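Local coordinates for protein glycosyl hydrolase, family 38 (Enterococcus faecalis, PDB 5KBP) that probably cleaves alpha-linked mannose from carbohydrates as a family 38 glycoside hydrolase, at residues Leu439-Val453 with Pro484-Val496. Numbering follows the deposited sequence.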
loop_
_atom_site.group_PDB
_atom_site.type_symbol
_atom_site.label_atom_id
_atom_site.label_comp_id
_atom_site.label_asym_id
_atom_site.label_seq_id
_atom_site.Cartn_x
_atom_site.Cartn_y
_atom_site.Cartn_z
ATOM N N LEU A 439 31.715 -20.494 -7.669
ATOM C CA LEU A 439 32.090 -19.823 -6.428
ATOM C C LEU A 439 31.216 -20.283 -5.270
ATOM O O LEU A 439 31.693 -20.418 -4.136
ATOM C CB LEU A 439 31.986 -18.307 -6.603
ATOM C CG LEU A 439 32.667 -17.698 -7.830
ATOM C CD1 LEU A 439 32.399 -16.200 -7.911
ATOM C CD2 LEU A 439 34.160 -17.983 -7.816
ATOM N N TYR A 440 29.932 -20.525 -5.540
ATOM C CA TYR A 440 29.011 -20.975 -4.500
ATOM C C TYR A 440 29.453 -22.312 -3.919
ATOM O O TYR A 440 29.627 -22.449 -2.703
ATOM C CB TYR A 440 27.597 -21.067 -5.079
ATOM C CG TYR A 440 26.531 -21.548 -4.121
ATOM C CD1 TYR A 440 26.243 -22.901 -3.992
ATOM C CD2 TYR A 440 25.792 -20.647 -3.365
ATOM C CE1 TYR A 440 25.264 -23.344 -3.126
ATOM C CE2 TYR A 440 24.809 -21.081 -2.495
ATOM C CZ TYR A 440 24.549 -22.431 -2.381
ATOM O OH TYR A 440 23.572 -22.872 -1.518
ATOM N N HIS A 441 29.648 -23.313 -4.781
ATOM C CA HIS A 441 30.054 -24.630 -4.308
ATOM C C HIS A 441 31.510 -24.665 -3.860
ATOM O O HIS A 441 31.877 -25.538 -3.067
ATOM C CB HIS A 441 29.808 -25.677 -5.396
ATOM C CG HIS A 441 28.358 -25.895 -5.703
ATOM N ND1 HIS A 441 27.743 -25.364 -6.816
ATOM C CD2 HIS A 441 27.400 -26.580 -5.035
ATOM C CE1 HIS A 441 26.470 -25.716 -6.824
ATOM N NE2 HIS A 441 26.236 -26.454 -5.754
ATOM N N GLU A 442 32.344 -23.740 -4.341
ATOM C CA GLU A 442 33.712 -23.654 -3.838
ATOM C C GLU A 442 33.728 -23.272 -2.364
ATOM O O GLU A 442 34.461 -23.871 -1.567
ATOM C CB GLU A 442 34.515 -22.648 -4.662
ATOM C CG GLU A 442 35.911 -22.377 -4.127
ATOM C CD GLU A 442 36.676 -21.387 -4.979
ATOM O OE1 GLU A 442 36.443 -21.350 -6.205
ATOM O OE2 GLU A 442 37.508 -20.641 -4.421
ATOM N N LEU A 443 32.925 -22.275 -1.982
ATOM C CA LEU A 443 32.821 -21.903 -0.576
ATOM C C LEU A 443 32.106 -22.974 0.236
ATOM O O LEU A 443 32.430 -23.181 1.411
ATOM C CB LEU A 443 32.093 -20.566 -0.437
ATOM C CG LEU A 443 32.768 -19.346 -1.066
ATOM C CD1 LEU A 443 31.914 -18.100 -0.879
ATOM C CD2 LEU A 443 34.153 -19.141 -0.477
ATOM N N LYS A 444 31.133 -23.661 -0.370
ATOM C CA LYS A 444 30.404 -24.704 0.345
ATOM C C LYS A 444 31.319 -25.870 0.700
ATOM O O LYS A 444 31.171 -26.484 1.764
ATOM C CB LYS A 444 29.226 -25.186 -0.502
ATOM C CG LYS A 444 28.096 -25.834 0.284
ATOM C CD LYS A 444 27.001 -24.825 0.596
ATOM C CE LYS A 444 25.756 -25.507 1.142
ATOM N NZ LYS A 444 24.634 -24.545 1.329
ATOM N N GLN A 445 32.272 -26.184 -0.174
ATOM C CA GLN A 445 33.190 -27.295 0.034
ATOM C C GLN A 445 34.433 -26.907 0.823
ATOM O O GLN A 445 35.163 -27.797 1.272
ATOM C CB GLN A 445 33.614 -27.886 -1.314
ATOM C CG GLN A 445 32.470 -28.467 -2.127
ATOM C CD GLN A 445 32.828 -28.640 -3.590
ATOM O OE1 GLN A 445 33.968 -28.410 -3.993
ATOM N NE2 GLN A 445 31.851 -29.040 -4.395
ATOM N N LYS A 446 34.696 -25.614 0.998
ATOM C CA LYS A 446 35.882 -25.190 1.729
ATOM C C LYS A 446 35.689 -25.422 3.222
ATOM O O LYS A 446 34.659 -25.048 3.791
ATOM C CB LYS A 446 36.180 -23.717 1.453
ATOM C CG LYS A 446 37.532 -23.255 1.975
ATOM C CD LYS A 446 37.817 -21.813 1.583
ATOM C CE LYS A 446 39.212 -21.388 2.019
ATOM N NZ LYS A 446 39.525 -19.987 1.618
ATOM N N ALA A 447 36.682 -26.043 3.854
ATOM C CA ALA A 447 36.599 -26.334 5.278
ATOM C C ALA A 447 36.558 -25.043 6.087
ATOM O O ALA A 447 37.121 -24.017 5.696
ATOM C CB ALA A 447 37.785 -27.192 5.717
ATOM N N THR A 448 35.879 -25.103 7.231
ATOM C CA THR A 448 35.717 -23.936 8.084
ATOM C C THR A 448 36.717 -23.992 9.224
ATOM O O THR A 448 36.636 -24.906 10.060
ATOM C CB THR A 448 34.297 -23.866 8.637
ATOM O OG1 THR A 448 33.364 -23.780 7.553
ATOM C CG2 THR A 448 34.136 -22.650 9.541
ATOM N N PRO A 449 37.665 -23.063 9.304
ATOM C CA PRO A 449 38.574 -23.037 10.453
ATOM C C PRO A 449 37.832 -22.647 11.721
ATOM O O PRO A 449 36.777 -22.012 11.690
ATOM C CB PRO A 449 39.611 -21.973 10.070
ATOM C CG PRO A 449 39.425 -21.743 8.594
ATOM C CD PRO A 449 37.981 -22.010 8.326
ATOM N N ASP A 450 38.402 -23.046 12.854
ATOM C CA ASP A 450 37.857 -22.641 14.142
ATOM C C ASP A 450 38.275 -21.206 14.434
ATOM O O ASP A 450 39.448 -20.851 14.288
ATOM C CB ASP A 450 38.335 -23.576 15.251
ATOM C CG ASP A 450 37.604 -23.344 16.559
ATOM O OD1 ASP A 450 36.443 -22.885 16.516
ATOM O OD2 ASP A 450 38.186 -23.622 17.628
ATOM N N TYR A 451 37.314 -20.381 14.835
ATOM C CA TYR A 451 37.555 -18.965 15.062
ATOM C C TYR A 451 37.416 -18.618 16.539
ATOM O O TYR A 451 36.876 -19.386 17.339
ATOM C CB TYR A 451 36.604 -18.103 14.224
ATOM C CG TYR A 451 37.004 -18.015 12.769
ATOM C CD1 TYR A 451 37.866 -17.021 12.325
ATOM C CD2 TYR A 451 36.528 -18.932 11.841
ATOM C CE1 TYR A 451 38.239 -16.939 10.995
ATOM C CE2 TYR A 451 36.894 -18.857 10.510
ATOM C CZ TYR A 451 37.750 -17.860 10.092
ATOM O OH TYR A 451 38.118 -17.782 8.768
ATOM N N GLN A 452 37.913 -17.432 16.883
ATOM C CA GLN A 452 37.988 -16.970 18.261
ATOM C C GLN A 452 37.674 -15.482 18.304
ATOM O O GLN A 452 38.108 -14.725 17.432
ATOM C CB GLN A 452 39.379 -17.245 18.850
ATOM C CG GLN A 452 39.615 -16.693 20.244
ATOM C CD GLN A 452 41.025 -16.962 20.734
ATOM O OE1 GLN A 452 41.738 -16.045 21.143
ATOM N NE2 GLN A 452 41.435 -18.224 20.694
ATOM N N VAL A 453 36.920 -15.067 19.318
ATOM C CA VAL A 453 36.537 -13.668 19.484
ATOM C C VAL A 453 37.535 -12.989 20.411
ATOM O O VAL A 453 37.896 -13.537 21.459
ATOM C CB VAL A 453 35.106 -13.550 20.032
ATOM C CG1 VAL A 453 34.706 -12.086 20.169
ATOM C CG2 VAL A 453 34.137 -14.292 19.133
ATOM N N PRO A 484 28.191 -7.667 -6.912
ATOM C CA PRO A 484 27.681 -8.989 -6.540
ATOM C C PRO A 484 28.800 -9.954 -6.182
ATOM O O PRO A 484 29.920 -9.869 -6.693
ATOM C CB PRO A 484 26.954 -9.444 -7.809
ATOM C CG PRO A 484 27.749 -8.816 -8.913
ATOM C CD PRO A 484 28.263 -7.494 -8.374
ATOM N N TYR A 485 28.476 -10.897 -5.298
ATOM C CA TYR A 485 29.470 -11.855 -4.836
ATOM C C TYR A 485 28.785 -13.054 -4.197
ATOM O O TYR A 485 27.600 -13.014 -3.860
ATOM C CB TYR A 485 30.445 -11.216 -3.838
ATOM C CG TYR A 485 29.782 -10.561 -2.645
ATOM C CD1 TYR A 485 29.406 -11.307 -1.533
ATOM C CD2 TYR A 485 29.544 -9.193 -2.623
ATOM C CE1 TYR A 485 28.802 -10.711 -0.442
ATOM C CE2 TYR A 485 28.944 -8.589 -1.534
ATOM C CZ TYR A 485 28.574 -9.351 -0.448
ATOM O OH TYR A 485 27.977 -8.748 0.635
ATOM N N MET A 486 29.559 -14.126 -4.051
ATOM C CA MET A 486 29.215 -15.250 -3.192
ATOM C C MET A 486 30.053 -15.152 -1.925
ATOM O O MET A 486 31.266 -14.930 -1.997
ATOM C CB MET A 486 29.470 -16.584 -3.895
ATOM C CG MET A 486 28.547 -16.866 -5.064
ATOM S SD MET A 486 26.826 -17.033 -4.551
ATOM C CE MET A 486 26.115 -17.758 -6.024
ATOM N N ALA A 487 29.411 -15.308 -0.771
ATOM C CA ALA A 487 30.083 -15.109 0.503
ATOM C C ALA A 487 29.799 -16.271 1.442
ATOM O O ALA A 487 28.834 -17.020 1.272
ATOM C CB ALA A 487 29.657 -13.792 1.165
ATOM N N LYS A 488 30.664 -16.408 2.443
ATOM C CA LYS A 488 30.488 -17.364 3.526
ATOM C C LYS A 488 30.380 -16.593 4.832
ATOM O O LYS A 488 31.214 -15.725 5.114
ATOM C CB LYS A 488 31.647 -18.364 3.585
ATOM C CG LYS A 488 31.426 -19.500 4.569
ATOM C CD LYS A 488 32.427 -20.621 4.351
ATOM C CE LYS A 488 32.063 -21.852 5.164
ATOM N NZ LYS A 488 32.943 -23.009 4.846
ATOM N N TYR A 489 29.355 -16.903 5.618
ATOM C CA TYR A 489 29.060 -16.169 6.839
ATOM C C TYR A 489 29.149 -17.094 8.041
ATOM O O TYR A 489 28.727 -18.253 7.981
ATOM C CB TYR A 489 27.669 -15.533 6.780
ATOM C CG TYR A 489 27.515 -14.518 5.676
ATOM C CD1 TYR A 489 27.835 -13.184 5.886
ATOM C CD2 TYR A 489 27.054 -14.893 4.422
ATOM C CE1 TYR A 489 27.698 -12.249 4.878
ATOM C CE2 TYR A 489 26.912 -13.967 3.407
ATOM C CZ TYR A 489 27.237 -12.646 3.641
ATOM O OH TYR A 489 27.099 -11.717 2.635
ATOM N N LEU A 490 29.700 -16.571 9.130
ATOM C CA LEU A 490 29.779 -17.285 10.394
ATOM C C LEU A 490 28.931 -16.554 11.424
ATOM O O LEU A 490 29.004 -15.325 11.537
ATOM C CB LEU A 490 31.228 -17.396 10.873
ATOM C CG LEU A 490 31.528 -18.612 11.752
ATOM C CD1 LEU A 490 31.081 -19.887 11.050
ATOM C CD2 LEU A 490 33.005 -18.678 12.096
ATOM N N THR A 491 28.122 -17.308 12.159
ATOM C CA THR A 491 27.214 -16.762 13.164
ATOM C C THR A 491 27.799 -17.051 14.541
ATOM O O THR A 491 27.857 -18.210 14.967
ATOM C CB THR A 491 25.818 -17.363 13.014
ATOM O OG1 THR A 491 25.277 -17.003 11.735
ATOM C CG2 THR A 491 24.901 -16.855 14.107
ATOM N N VAL A 492 28.232 -15.999 15.232
ATOM C CA VAL A 492 28.915 -16.113 16.516
ATOM C C VAL A 492 27.972 -15.655 17.618
ATOM O O VAL A 492 27.229 -14.682 17.450
ATOM C CB VAL A 492 30.221 -15.293 16.525
ATOM C CG1 VAL A 492 30.976 -15.502 17.827
ATOM C CG2 VAL A 492 31.089 -15.668 15.332
ATOM N N GLU A 493 28.006 -16.358 18.747
ATOM C CA GLU A 493 27.136 -16.084 19.884
ATOM C C GLU A 493 27.967 -15.483 21.010
ATOM O O GLU A 493 28.949 -16.090 21.450
ATOM C CB GLU A 493 26.437 -17.361 20.347
ATOM C CG GLU A 493 25.234 -17.134 21.242
ATOM C CD GLU A 493 24.489 -18.418 21.548
ATOM O OE1 GLU A 493 25.147 -19.470 21.692
ATOM O OE2 GLU A 493 23.244 -18.378 21.637
ATOM N N LEU A 494 27.577 -14.298 21.472
ATOM C CA LEU A 494 28.269 -13.609 22.550
ATOM C C LEU A 494 27.338 -13.423 23.740
ATOM O O LEU A 494 26.118 -13.305 23.584
ATOM C CB LEU A 494 28.801 -12.240 22.095
ATOM C CG LEU A 494 29.891 -12.221 21.020
ATOM C CD1 LEU A 494 30.371 -10.800 20.774
ATOM C CD2 LEU A 494 31.052 -13.116 21.417
ATOM N N SER A 495 27.926 -13.398 24.933
ATOM C CA SER A 495 27.198 -13.176 26.181
ATOM C C SER A 495 27.565 -11.785 26.690
ATOM O O SER A 495 28.629 -11.594 27.287
ATOM C CB SER A 495 27.528 -14.255 27.208
ATOM O OG SER A 495 26.835 -14.032 28.424
ATOM N N VAL A 496 26.684 -10.817 26.449
ATOM C CA VAL A 496 26.904 -9.427 26.835
ATOM C C VAL A 496 26.229 -9.181 28.177
ATOM O O VAL A 496 25.031 -9.452 28.338
ATOM C CB VAL A 496 26.376 -8.463 25.761
ATOM C CG1 VAL A 496 26.493 -7.024 26.231
ATOM C CG2 VAL A 496 27.134 -8.666 24.457
#
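K488 stretches from the strand to T448 and places its ammonium group beside the helix backbone and the following loop. CG lies anti to the backbone N (chi1 -172°) and the chain stays extended, which carries NZ to T448 OG1 at 2.8 Å. A weak bond of 3.5 Å runs from NZ to L443 O of the helix; K446 O is also close to NZ, but at a poor angle for a hydrogen bond. T448 OG1 pairs as well with E468 of strand 463-475, whose carboxylate forms a long, weak ion pair with K488 and may partly offset its charge.

Packing is tight on the helix side. L443 lays CD1 against the strand backbone, 3.4 Å from M486 O. M486 bends at chi2 (-64°), turning its sulfur to the edge of the Y440 ring in a Met-aromatic contact, 5.3 Å from SD to the ring centroid, while its CE methyl touches Y440 CB. A626 of the second subunit packs on both Y440 and M486.

At the other end, L490 CD2 meets Y451 CD2 at 3.5 Å, and V453 sets CG2 against V492 CG1 at 3.6 Å, with L494 CD2 beside both its methyls. Between these buried apolar patches the loop faces solvent at K446 and A447, pinned by the K488-T448 bond; T448 CG2 touches L490 CD1 lightly at 4.4 Å.

Strands 451-454 and 483-499 belong to different sheets; their segment axes stay 9.3 Å apart at -35°, consistent with face-to-face beta-sandwich packing, the helix lying on the same face of the three-stranded antiparallel sheet.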